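Local coordinates for protein induced by osmotic stress (Scheffersomyces stipitis, PDB 5YWN) that binds NADP(H) and probably reduces carbonyl compounds, haloketones among them, to alcohols as a member of the dihydroflavonol-4-reductase subfamily, at residues F86-E89 against E94-I97; N101-V106 against R172-F177; E133-P138 against K300-K305; S218-N223 against Q328-Q333. The protein carries 1 engineered substitution. All blocks are in the same frame, centred on the assembly; numbering follows the deposited sequence.

The first two contacts follow one another along helix 91-113: contact 1 folds the preceding loop onto its first turns, and contact 2 sets its middle beside helix 159-181, with centres about 18 Å apart. Both belong to the Rossmann-type part that carries NADP; the side chain of Glu-94 lies about 7 Å from the bound cofactor and that of Thr-103 about 8 Å. Contact 3 ties a turn after helix 132-135 to a loop late in the chain, the Leu-135 side chain being about 9 Å from the cofactor. Contact 4 packs the C-terminal helix on 218-223, a peripheral apolar touch whose centre lies about 39 Å from that of contact 2, on the opposite side of the chain's centre.

Contact 1 of 4, residues F86-E89 against E94-I97; sequences FEVE and EILI
Val-88 rests on Glu-94 and Ile-95 in a short-range surface contact, where the loop after strand 74-79 doubles back over the first turns of helix 91-113. The valine is directed at the helix: its CB and CG1 lie against the Glu-94 carboxylate, and CG2 leads the packing on Ile-95. The carboxylate approaches from the opposite direction, with Val-88 CB 3.5 Å from Glu-94 OE1 and 3.6 Å from OE2 of the same residue, and lies broadside to this carbon. On the other side, Val-88 CG2 packs 3.9 Å from Ile-95 CD1. The isoleucine gets there because its chain is stretched out (chi2 173°), which carries CD1 out from the helix toward the loop, 4.5 Å from Phe-86 CA.

The glutamate also turns toward the backbone. Its OE1 accepts a hydrogen bond from the backbone N of Asp-90, just ahead of the helix, and comes within 3.0 Å of Glu-89 N. The bond from Asp-90 N would be expected to favour the charged carboxylate. The carboxylate of Glu-89 keeps its distance, with its OE1 5.2 Å from Glu-94 OE1.

Further in, Ile-95 also packs on Ala-162 and Ser-166 of helix 159-181, while the Phe-86 ring stands edge-to-face with Tyr-163, an NADP-binding residue on that same helix. The loop following strand 74-79 is thereby laid against helices 91-113 and 159-181 together.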
loop_
_atom_site.group_PDB
_atom_site.type_symbol
_atom_site.label_atom_id
_atom_site.label_comp_id
_atom_site.label_asym_id
_atom_site.label_seq_id
_atom_site.Cartn_x
_atom_site.Cartn_y
_atom_site.Cartn_z
ATOM N N PHE A 86 10.915 6.883 7.184
ATOM C CA PHE A 86 10.764 8.213 7.696
ATOM C C PHE A 86 11.970 8.862 8.338
ATOM O O PHE A 86 11.967 10.034 8.554
ATOM C CB PHE A 86 9.619 8.261 8.631
ATOM C CG PHE A 86 8.399 7.689 8.077
ATOM C CD1 PHE A 86 7.945 8.082 6.862
ATOM C CD2 PHE A 86 7.731 6.728 8.745
ATOM C CE1 PHE A 86 6.833 7.538 6.312
ATOM C CE2 PHE A 86 6.616 6.171 8.213
ATOM C CZ PHE A 86 6.156 6.584 6.994
ATOM N N GLU A 87 12.984 8.092 8.643
ATOM C CA GLU A 87 14.080 8.664 9.301
ATOM C C GLU A 87 15.216 8.705 8.322
ATOM O O GLU A 87 15.795 7.701 7.981
ATOM C CB GLU A 87 14.350 7.841 10.537
ATOM C CG GLU A 87 14.997 6.512 10.269
ATOM C CD GLU A 87 14.052 5.379 9.948
ATOM O OE1 GLU A 87 12.840 5.597 9.706
ATOM O OE2 GLU A 87 14.574 4.241 9.942
ATOM N N VAL A 88 15.501 9.895 7.842
ATOM C CA VAL A 88 16.424 10.058 6.756
ATOM C C VAL A 88 17.348 11.243 6.930
ATOM O O VAL A 88 17.039 12.160 7.644
ATOM C CB VAL A 88 15.663 10.184 5.420
ATOM C CG1 VAL A 88 14.783 8.971 5.204
ATOM C CG2 VAL A 88 14.827 11.426 5.408
ATOM N N GLU A 89 18.502 11.191 6.309
ATOM C CA GLU A 89 19.354 12.363 6.262
ATOM C C GLU A 89 18.781 13.524 5.465
ATOM O O GLU A 89 18.893 14.622 5.866
ATOM C CB GLU A 89 20.749 12.018 5.713
ATOM C CG GLU A 89 21.736 13.178 5.654
ATOM C CD GLU A 89 22.913 12.963 4.696
ATOM O OE1 GLU A 89 22.791 13.229 3.489
ATOM O OE2 GLU A 89 23.981 12.551 5.151
ATOM N N GLU A 94 15.770 11.251 -0.339
ATOM C CA GLU A 94 15.341 9.972 0.086
ATOM C C GLU A 94 13.853 9.697 0.128
ATOM O O GLU A 94 13.462 8.577 0.176
ATOM C CB GLU A 94 15.964 9.643 1.432
ATOM C CG GLU A 94 17.469 9.701 1.477
ATOM C CD GLU A 94 18.003 9.353 2.847
ATOM O OE1 GLU A 94 18.609 10.199 3.505
ATOM O OE2 GLU A 94 17.764 8.237 3.258
ATOM N N ILE A 95 13.048 10.719 0.140
ATOM C CA ILE A 95 11.637 10.498 0.166
ATOM C C ILE A 95 10.909 11.147 -1.013
ATOM O O ILE A 95 10.284 10.506 -1.744
ATOM C CB ILE A 95 11.054 10.975 1.502
ATOM C CG1 ILE A 95 11.620 10.171 2.657
ATOM C CG2 ILE A 95 9.551 10.914 1.487
ATOM C CD1 ILE A 95 11.251 10.665 4.012
ATOM N N LEU A 96 11.011 12.452 -1.130
ATOM C CA LEU A 96 10.279 13.176 -2.113
ATOM C C LEU A 96 10.646 12.908 -3.562
ATOM O O LEU A 96 9.815 12.593 -4.287
ATOM C CB LEU A 96 10.314 14.648 -1.807
ATOM C CG LEU A 96 9.556 15.140 -0.584
ATOM C CD1 LEU A 96 10.171 16.411 -0.112
ATOM C CD2 LEU A 96 8.090 15.326 -0.834
ATOM N N ILE A 97 11.900 12.990 -3.924
ATOM C CA ILE A 97 12.310 12.790 -5.290
ATOM C C ILE A 97 12.051 11.379 -5.853
ATOM O O ILE A 97 11.452 11.269 -6.845
ATOM C CB ILE A 97 13.761 13.228 -5.489
ATOM C CG1 ILE A 97 13.870 14.714 -5.342
ATOM C CG2 ILE A 97 14.304 12.824 -6.825
ATOM C CD1 ILE A 97 15.277 15.168 -5.221
#

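Contact 2 of 4, residues N101-V106 against R172-F177; sequences NGTKYV and RAAWEF
Lys-104 lies along Ala-173 where helices 91-113 and 159-181 run close together, with Lys-104 CA 6.5 Å from Ala-173 CA. The apolar part of the contact is made by small groups and by the aliphatic stem of the lysine. Because the lysine chain is extended beyond CG, alternate carbons face the same way: CE sits 3.7 Å and CG 3.9 Å from Ala-173 CB. One residue earlier, Thr-103 turns its methyl inward, CG2 standing 4.3 Å from Ala-174 CB. Phe-177 continues this seam on to Leu-107 and Lys-111 of the neighbouring helix.

The threonine hydroxyl is engaged elsewhere. Thr-103 OG1 is hydrogen-bonded to Ala-99 O in its own helix and to His-79 NE2 at the end of strand 74-79, leaving the methyl for the packing. Of opposite charge but not in contact, Lys-104 NZ and Glu-176 OE1 are 5.2 Å apart on the outer side of the seam, and probably attract each other only loosely.

With alanines on one helix and a threonine methyl on the other, the two backbones can approach closely, and the lysine shields the packed edge while its ammonium group stays outside.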
loop_
_atom_site.group_PDB
_atom_site.type_symbol
_atom_site.label_atom_id
_atom_site.label_comp_id
_atom_site.label_asym_id
_atom_site.label_seq_id
_atom_site.Cartn_x
_atom_site.Cartn_y
_atom_site.Cartn_z
ATOM N N ASN A 101 9.674 12.027 -8.918
ATOM C CA ASN A 101 10.410 11.745 -10.112
ATOM C C ASN A 101 10.304 10.302 -10.573
ATOM O O ASN A 101 10.086 10.059 -11.696
ATOM C CB ASN A 101 11.845 12.188 -9.987
ATOM C CG ASN A 101 12.008 13.679 -10.180
ATOM O OD1 ASN A 101 11.066 14.404 -10.270
ATOM N ND2 ASN A 101 13.195 14.109 -10.223
ATOM N N GLY A 102 10.377 9.382 -9.652
ATOM C CA GLY A 102 10.229 8.003 -9.985
ATOM C C GLY A 102 8.881 7.750 -10.646
ATOM O O GLY A 102 8.827 7.055 -11.601
ATOM N N THR A 103 7.828 8.337 -10.130
ATOM C CA THR A 103 6.535 8.218 -10.732
ATOM C C THR A 103 6.419 8.878 -12.139
ATOM O O THR A 103 5.978 8.285 -13.027
ATOM C CB THR A 103 5.404 8.648 -9.773
ATOM O OG1 THR A 103 5.351 7.783 -8.651
ATOM C CG2 THR A 103 4.144 8.656 -10.430
ATOM N N LYS A 104 6.921 10.081 -12.275
ATOM C CA LYS A 104 6.960 10.801 -13.509
ATOM C C LYS A 104 7.751 10.020 -14.584
ATOM O O LYS A 104 7.333 9.898 -15.676
ATOM C CB LYS A 104 7.651 12.154 -13.256
ATOM C CG LYS A 104 6.817 13.195 -12.558
ATOM C CD LYS A 104 7.453 14.561 -12.594
ATOM C CE LYS A 104 6.712 15.538 -11.738
ATOM N NZ LYS A 104 7.212 16.917 -11.814
ATOM N N TYR A 105 8.884 9.493 -14.221
ATOM C CA TYR A 105 9.715 8.689 -15.102
ATOM C C TYR A 105 9.124 7.307 -15.517
ATOM O O TYR A 105 9.332 6.873 -16.606
ATOM C CB TYR A 105 11.152 8.636 -14.610
ATOM C CG TYR A 105 11.789 9.992 -14.439
ATOM C CD1 TYR A 105 11.200 11.119 -14.922
ATOM C CD2 TYR A 105 12.969 10.130 -13.780
ATOM C CE1 TYR A 105 11.780 12.348 -14.772
ATOM C CE2 TYR A 105 13.571 11.338 -13.634
ATOM C CZ TYR A 105 12.957 12.445 -14.115
ATOM O OH TYR A 105 13.548 13.622 -13.971
ATOM N N VAL A 106 8.408 6.655 -14.624
ATOM C CA VAL A 106 7.764 5.411 -14.969
ATOM C C VAL A 106 6.730 5.667 -16.075
ATOM O O VAL A 106 6.707 5.001 -17.028
ATOM C CB VAL A 106 7.045 4.792 -13.749
ATOM C CG1 VAL A 106 6.016 3.757 -14.105
ATOM C CG2 VAL A 106 8.031 4.163 -12.831
ATOM N N ARG A 172 -0.508 13.702 -7.917
ATOM C CA ARG A 172 -0.810 14.854 -8.721
ATOM C C ARG A 172 -0.025 14.797 -10.050
ATOM O O ARG A 172 -0.546 15.038 -11.052
ATOM C CB ARG A 172 -0.494 16.128 -7.978
ATOM C CG ARG A 172 -1.477 16.575 -6.916
ATOM C CD ARG A 172 -1.010 17.879 -6.319
ATOM N NE ARG A 172 -1.674 18.323 -5.124
ATOM C CZ ARG A 172 -2.873 18.853 -5.079
ATOM N NH1 ARG A 172 -3.368 19.241 -3.945
ATOM N NH2 ARG A 172 -3.568 19.012 -6.148
ATOM N N ALA A 173 1.218 14.415 -9.987
ATOM C CA ALA A 173 2.036 14.280 -11.142
ATOM C C ALA A 173 1.501 13.217 -12.102
ATOM O O ALA A 173 1.472 13.424 -13.244
ATOM C CB ALA A 173 3.458 13.993 -10.761
ATOM N N ALA A 174 1.030 12.116 -11.566
ATOM C CA ALA A 174 0.444 11.065 -12.367
ATOM C C ALA A 174 -0.812 11.561 -13.116
ATOM O O ALA A 174 -0.895 11.424 -14.280
ATOM C CB ALA A 174 0.125 9.875 -11.513
ATOM N N TRP A 175 -1.710 12.225 -12.416
ATOM C CA TRP A 175 -2.872 12.815 -13.030
ATOM C C TRP A 175 -2.490 13.888 -14.057
ATOM O O TRP A 175 -3.056 13.948 -15.109
ATOM C CB TRP A 175 -3.870 13.324 -12.011
ATOM C CG TRP A 175 -4.502 12.222 -11.188
ATOM C CD1 TRP A 175 -4.396 12.057 -9.880
ATOM C CD2 TRP A 175 -5.290 11.149 -11.658
ATOM N NE1 TRP A 175 -5.063 10.978 -9.475
ATOM C CE2 TRP A 175 -5.626 10.375 -10.543
ATOM C CE3 TRP A 175 -5.739 10.753 -12.904
ATOM C CZ2 TRP A 175 -6.397 9.255 -10.627
ATOM C CZ3 TRP A 175 -6.496 9.635 -12.996
ATOM C CH2 TRP A 175 -6.829 8.895 -11.857
ATOM N N GLU A 176 -1.484 14.671 -13.739
ATOM C CA GLU A 176 -0.990 15.664 -14.642
ATOM C C GLU A 176 -0.429 15.057 -15.938
ATOM O O GLU A 176 -0.675 15.548 -16.972
ATOM C CB GLU A 176 0.041 16.557 -14.005
ATOM C CG GLU A 176 0.375 17.749 -14.842
ATOM C CD GLU A 176 1.821 18.164 -14.737
ATOM O OE1 GLU A 176 2.425 18.048 -13.642
ATOM O OE2 GLU A 176 2.365 18.628 -15.750
ATOM N N PHE A 177 0.286 13.966 -15.822
ATOM C CA PHE A 177 0.842 13.309 -16.959
ATOM C C PHE A 177 -0.249 12.861 -17.903
ATOM O O PHE A 177 -0.146 13.051 -19.056
ATOM C CB PHE A 177 1.648 12.097 -16.512
ATOM C CG PHE A 177 2.280 11.321 -17.624
ATOM C CD1 PHE A 177 1.591 10.322 -18.265
ATOM C CD2 PHE A 177 3.551 11.570 -17.992
ATOM C CE1 PHE A 177 2.163 9.600 -19.249
ATOM C CE2 PHE A 177 4.143 10.851 -18.983
ATOM C CZ PHE A 177 3.444 9.876 -19.621
#

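Contact 3 of 4, residues E133-P138 against K300-K305; sequences EELGSP and KEWNDK
A water-bridged junction of two loops joins Leu-135 and Pro-138, in the short, weakly bonded helix 132-135 and the turn after it, to Lys-300 and Trp-302, in the loop leading to helix 305-311. At its outer end the backbones meet directly. Lys-300 N donates to Pro-138 O over 3.0 Å in an almost straight bond (175° at the hydrogen). The stem of the lysine runs alongside the same oxygen, with CG 3.5 Å from Pro-138 O, before its ammonium end leads away.

Farther in, Trp-302 holds CG anti to its carbonyl carbon (chi1 -67°), which directs the indole at the turn, edge first. Its NE1 donates to a water 3.2 Å away in the ring plane, and that water lies 2.8 Å from Ser-137 O and 3.1 Å from Glu-134 O. The benzo rim reaches Leu-135: CH2 is 4.2 Å from Leu-135 CD2, while Leu-135 O lies near the ring plane beside CZ2. A weak bond from Arg-265 NH1 also reaches this carbonyl.

Pro-138 O is thus met by a backbone amide, while the water takes the indole N-H and can donate toward the carbonyls of Glu-134 and Ser-137. The direct bond and the water bridge join the loops; between the two segments, the apolar side-chain contact is Leu-135 against the indole rim.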
loop_
_atom_site.group_PDB
_atom_site.type_symbol
_atom_site.label_atom_id
_atom_site.label_comp_id
_atom_site.label_asym_id
_atom_site.label_seq_id
_atom_site.Cartn_x
_atom_site.Cartn_y
_atom_site.Cartn_z
ATOM N N GLU A 133 -3.146 16.192 11.192
ATOM C CA GLU A 133 -4.156 16.540 12.158
ATOM C C GLU A 133 -5.593 16.204 11.717
ATOM O O GLU A 133 -6.438 16.047 12.532
ATOM C CB GLU A 133 -4.022 17.984 12.558
ATOM C CG GLU A 133 -4.012 18.987 11.410
ATOM C CD GLU A 133 -2.658 19.128 10.709
ATOM O OE1 GLU A 133 -1.983 18.145 10.443
ATOM O OE2 GLU A 133 -2.286 20.251 10.414
ATOM N N GLU A 134 -5.859 16.177 10.432
ATOM C CA GLU A 134 -7.131 15.811 9.876
ATOM C C GLU A 134 -7.532 14.382 10.001
ATOM O O GLU A 134 -8.680 14.105 10.155
ATOM C CB GLU A 134 -7.272 16.233 8.447
ATOM C CG GLU A 134 -7.349 17.713 8.290
ATOM C CD GLU A 134 -7.450 18.177 6.830
ATOM O OE1 GLU A 134 -7.678 17.344 5.900
ATOM O OE2 GLU A 134 -7.319 19.413 6.655
ATOM N N LEU A 135 -6.582 13.481 9.891
ATOM C CA LEU A 135 -6.871 12.078 9.845
ATOM C C LEU A 135 -7.540 11.561 11.096
ATOM O O LEU A 135 -8.247 10.609 11.060
ATOM C CB LEU A 135 -5.617 11.251 9.550
ATOM C CG LEU A 135 -5.040 11.321 8.155
ATOM C CD1 LEU A 135 -3.775 10.561 8.026
ATOM C CD2 LEU A 135 -5.982 10.950 7.060
ATOM N N GLY A 136 -7.229 12.182 12.205
ATOM C CA GLY A 136 -7.747 11.804 13.483
ATOM C C GLY A 136 -8.911 12.621 13.944
ATOM O O GLY A 136 -9.287 12.526 15.049
ATOM N N SER A 137 -9.462 13.419 13.076
ATOM C CA SER A 137 -10.516 14.292 13.480
ATOM C C SER A 137 -11.897 13.702 13.267
ATOM O O SER A 137 -12.231 13.328 12.219
ATOM C CB SER A 137 -10.387 15.656 12.807
ATOM O OG SER A 137 -11.458 16.445 13.126
ATOM N N PRO A 138 -12.701 13.662 14.303
ATOM C CA PRO A 138 -14.077 13.175 14.199
ATOM C C PRO A 138 -14.920 14.048 13.318
ATOM O O PRO A 138 -15.928 13.639 12.896
ATOM C CB PRO A 138 -14.591 13.210 15.640
ATOM C CG PRO A 138 -13.704 14.127 16.337
ATOM C CD PRO A 138 -12.377 14.047 15.666
ATOM N N LYS A 300 -17.407 11.069 12.224
ATOM C CA LYS A 300 -18.174 11.059 11.011
ATOM C C LYS A 300 -17.621 10.008 10.037
ATOM O O LYS A 300 -16.481 9.888 9.922
ATOM C CB LYS A 300 -18.177 12.425 10.385
ATOM C CG LYS A 300 -18.947 13.458 11.128
ATOM C CD LYS A 300 -18.726 14.825 10.555
ATOM C CE LYS A 300 -19.516 15.848 11.325
ATOM N NZ LYS A 300 -19.417 17.143 10.656
ATOM N N GLU A 301 -18.464 9.241 9.405
ATOM C CA GLU A 301 -17.971 8.257 8.474
ATOM C C GLU A 301 -17.398 8.917 7.242
ATOM O O GLU A 301 -17.996 9.768 6.683
ATOM C CB GLU A 301 -19.053 7.278 8.036
ATOM C CG GLU A 301 -19.793 6.563 9.134
ATOM C CD GLU A 301 -18.972 5.517 9.875
ATOM O OE1 GLU A 301 -18.015 4.986 9.328
ATOM O OE2 GLU A 301 -19.295 5.219 10.994
ATOM N N TRP A 302 -16.252 8.477 6.821
ATOM C CA TRP A 302 -15.699 8.943 5.584
ATOM C C TRP A 302 -16.550 8.522 4.356
ATOM O O TRP A 302 -17.248 7.550 4.385
ATOM C CB TRP A 302 -14.272 8.507 5.448
ATOM C CG TRP A 302 -13.306 9.092 6.374
ATOM C CD1 TRP A 302 -13.517 10.077 7.274
ATOM C CD2 TRP A 302 -11.950 8.737 6.494
ATOM N NE1 TRP A 302 -12.383 10.354 7.936
ATOM C CE2 TRP A 302 -11.399 9.525 7.479
ATOM C CE3 TRP A 302 -11.144 7.817 5.868
ATOM C CZ2 TRP A 302 -10.081 9.438 7.818
ATOM C CZ3 TRP A 302 -9.853 7.722 6.245
ATOM C CH2 TRP A 302 -9.342 8.506 7.187
ATOM N N ASN A 303 -16.527 9.336 3.324
ATOM C CA ASN A 303 -17.265 9.081 2.124
ATOM C C ASN A 303 -16.526 8.281 1.048
ATOM O O ASN A 303 -15.985 8.817 0.116
ATOM C CB ASN A 303 -17.772 10.350 1.532
ATOM C CG ASN A 303 -18.587 10.127 0.286
ATOM O OD1 ASN A 303 -18.975 9.051 -0.037
ATOM N ND2 ASN A 303 -18.838 11.161 -0.382
ATOM N N ASP A 304 -16.585 6.990 1.203
ATOM C CA ASP A 304 -16.035 6.030 0.274
ATOM C C ASP A 304 -17.085 5.331 -0.544
ATOM O O ASP A 304 -16.830 4.319 -1.066
ATOM C CB ASP A 304 -15.141 5.016 0.968
ATOM C CG ASP A 304 -15.899 4.132 1.942
ATOM O OD1 ASP A 304 -17.046 4.394 2.254
ATOM O OD2 ASP A 304 -15.314 3.164 2.389
ATOM N N LYS A 305 -18.248 5.919 -0.664
ATOM C CA LYS A 305 -19.384 5.285 -1.307
ATOM C C LYS A 305 -19.116 4.913 -2.740
ATOM O O LYS A 305 -19.402 3.840 -3.138
ATOM C CB LYS A 305 -20.638 6.150 -1.198
ATOM C CG LYS A 305 -21.172 6.236 0.220
ATOM C CD LYS A 305 -22.527 6.907 0.353
ATOM C CE LYS A 305 -22.665 8.209 -0.420
ATOM N NZ LYS A 305 -21.803 9.313 0.006
HETATM O O HOH W 1 -10.813 11.894 10.282
#

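Contact 4 of 4, residues S218-N223 against Q328-Q333; sequences SVLKLN and QVLKVQ
With CG anti to the carbonyl carbon (chi1 -60°) and the branch beyond it extended (chi2 -169°), Leu-220 reaches out from its 3-10 turn and pushes CD1 between Val-329 and Leu-330 of the C-terminal helix. Val-329 answers with the methyl that lies anti to its backbone N: CG1 stops 3.9 Å from Leu-220 CD1, and the two side chains run antiparallel past one another, side by side. Leu-330 starts out across the line of approach; with its CD1 continuing the chain (chi2 -179°), it is the other methyl, CD2, that turns to within 4.1 Å of Leu-220 CD1. A single leucine methyl therefore meets methyls from two successive residues of the helix.

The backbones remain well apart, Leu-220 CA being 9.3 Å from Val-329 CA, and the touch is purely van der Waals. On the loop side the leucine is presented by a tight turn, in which Lys-221 N bonds to Ser-218 O at 2.9 Å. Leu-220 also touches Leu-282 and Leu-330 touches Phe-279, so the loop after helix 268-278 extends the apolar patch.

This brings the last turns of helix 318-332 against the end of the 211-217 helical region, in the C-terminal part, which in extended short-chain dehydrogenases/reductases generally forms the substrate-binding domain; the contact itself is peripheral packing.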
loop_
_atom_site.group_PDB
_atom_site.type_symbol
_atom_site.label_atom_id
_atom_site.label_comp_id
_atom_site.label_asym_id
_atom_site.label_seq_id
_atom_site.Cartn_x
_atom_site.Cartn_y
_atom_site.Cartn_z
ATOM N N SER A 218 3.562 -5.854 16.740
ATOM C CA SER A 218 4.306 -5.387 17.857
ATOM C C SER A 218 3.617 -5.653 19.215
ATOM O O SER A 218 4.253 -5.659 20.204
ATOM C CB SER A 218 4.601 -3.909 17.702
ATOM O OG SER A 218 3.440 -3.159 17.780
ATOM N N VAL A 219 2.329 -5.904 19.205
ATOM C CA VAL A 219 1.617 -6.134 20.426
ATOM C C VAL A 219 2.180 -7.335 21.157
ATOM O O VAL A 219 2.109 -7.399 22.299
ATOM C CB VAL A 219 0.099 -6.293 20.275
ATOM C CG1 VAL A 219 -0.485 -5.228 19.441
ATOM C CG2 VAL A 219 -0.275 -7.641 19.742
ATOM N N LEU A 220 2.713 -8.268 20.416
ATOM C CA LEU A 220 3.330 -9.460 20.912
ATOM C C LEU A 220 4.578 -9.159 21.741
ATOM O O LEU A 220 4.969 -9.923 22.529
ATOM C CB LEU A 220 3.634 -10.415 19.777
ATOM C CG LEU A 220 2.446 -10.901 18.963
ATOM C CD1 LEU A 220 2.804 -12.037 18.037
ATOM C CD2 LEU A 220 1.335 -11.317 19.877
ATOM N N LYS A 221 5.168 -8.010 21.533
ATOM C CA LYS A 221 6.301 -7.587 22.296
ATOM C C LYS A 221 6.000 -6.823 23.581
ATOM O O LYS A 221 6.888 -6.506 24.327
ATOM C CB LYS A 221 7.196 -6.802 21.420
ATOM C CG LYS A 221 7.729 -7.602 20.274
ATOM C CD LYS A 221 7.681 -6.794 19.015
ATOM C CE LYS A 221 8.901 -6.986 18.174
ATOM N NZ LYS A 221 8.693 -7.342 16.767
ATOM N N LEU A 222 4.742 -6.544 23.824
ATOM C CA LEU A 222 4.356 -5.939 25.044
ATOM C C LEU A 222 4.495 -6.926 26.200
ATOM O O LEU A 222 4.540 -8.089 26.019
ATOM C CB LEU A 222 2.950 -5.416 24.986
ATOM C CG LEU A 222 2.629 -4.345 23.974
ATOM C CD1 LEU A 222 1.146 -4.163 23.916
ATOM C CD2 LEU A 222 3.304 -3.042 24.311
ATOM N N ASN A 223 4.577 -6.413 27.381
ATOM C CA ASN A 223 4.564 -7.236 28.559
ATOM C C ASN A 223 3.524 -6.704 29.499
ATOM O O ASN A 223 3.049 -5.623 29.326
ATOM C CB ASN A 223 5.949 -7.338 29.220
ATOM C CG ASN A 223 6.379 -6.052 29.874
ATOM O OD1 ASN A 223 5.636 -5.431 30.607
ATOM N ND2 ASN A 223 7.609 -5.649 29.602
ATOM N N GLN A 328 -0.237 -15.985 11.753
ATOM C CA GLN A 328 0.935 -16.183 10.958
ATOM C C GLN A 328 2.238 -16.012 11.709
ATOM O O GLN A 328 3.110 -16.788 11.550
ATOM C CB GLN A 328 0.938 -15.275 9.754
ATOM C CG GLN A 328 2.100 -15.501 8.826
ATOM C CD GLN A 328 1.995 -14.732 7.549
ATOM O OE1 GLN A 328 1.850 -13.552 7.559
ATOM N NE2 GLN A 328 2.088 -15.423 6.450
ATOM N N VAL A 329 2.356 -14.973 12.495
ATOM C CA VAL A 329 3.553 -14.733 13.233
ATOM C C VAL A 329 3.794 -15.855 14.256
ATOM O O VAL A 329 4.875 -16.277 14.438
ATOM C CB VAL A 329 3.578 -13.347 13.891
ATOM C CG1 VAL A 329 4.756 -13.236 14.854
ATOM C CG2 VAL A 329 3.628 -12.267 12.842
ATOM N N LEU A 330 2.748 -16.313 14.883
ATOM C CA LEU A 330 2.855 -17.427 15.805
ATOM C C LEU A 330 3.295 -18.707 15.098
ATOM O O LEU A 330 4.127 -19.396 15.578
ATOM C CB LEU A 330 1.588 -17.645 16.591
ATOM C CG LEU A 330 1.161 -16.534 17.505
ATOM C CD1 LEU A 330 -0.072 -16.841 18.265
ATOM C CD2 LEU A 330 2.238 -16.125 18.431
ATOM N N LYS A 331 2.743 -18.976 13.948
ATOM C CA LYS A 331 3.075 -20.165 13.218
ATOM C C LYS A 331 4.545 -20.236 12.908
ATOM O O LYS A 331 5.152 -21.247 12.993
ATOM C CB LYS A 331 2.286 -20.208 11.939
ATOM C CG LYS A 331 2.508 -21.439 11.095
ATOM C CD LYS A 331 1.463 -21.569 10.021
ATOM C CE LYS A 331 1.915 -22.364 8.828
ATOM N NZ LYS A 331 1.067 -22.094 7.661
ATOM N N VAL A 332 5.105 -19.118 12.564
ATOM C CA VAL A 332 6.478 -19.071 12.166
ATOM C C VAL A 332 7.446 -19.041 13.358
ATOM O O VAL A 332 8.583 -19.344 13.233
ATOM C CB VAL A 332 6.676 -17.954 11.156
ATOM C CG1 VAL A 332 8.060 -18.025 10.588
ATOM C CG2 VAL A 332 5.715 -18.147 10.017
ATOM N N GLN A 333 6.891 -18.715 14.499
ATOM C CA GLN A 333 7.501 -18.530 15.813
ATOM C C GLN A 333 7.868 -17.102 16.100
ATOM O O GLN A 333 7.093 -16.341 16.654
ATOM C CB GLN A 333 8.657 -19.442 16.127
ATOM C CG GLN A 333 8.545 -20.892 15.761
ATOM C CD GLN A 333 7.231 -21.519 16.046
ATOM O OE1 GLN A 333 6.355 -20.887 16.467
ATOM N NE2 GLN A 333 7.123 -22.792 15.812
#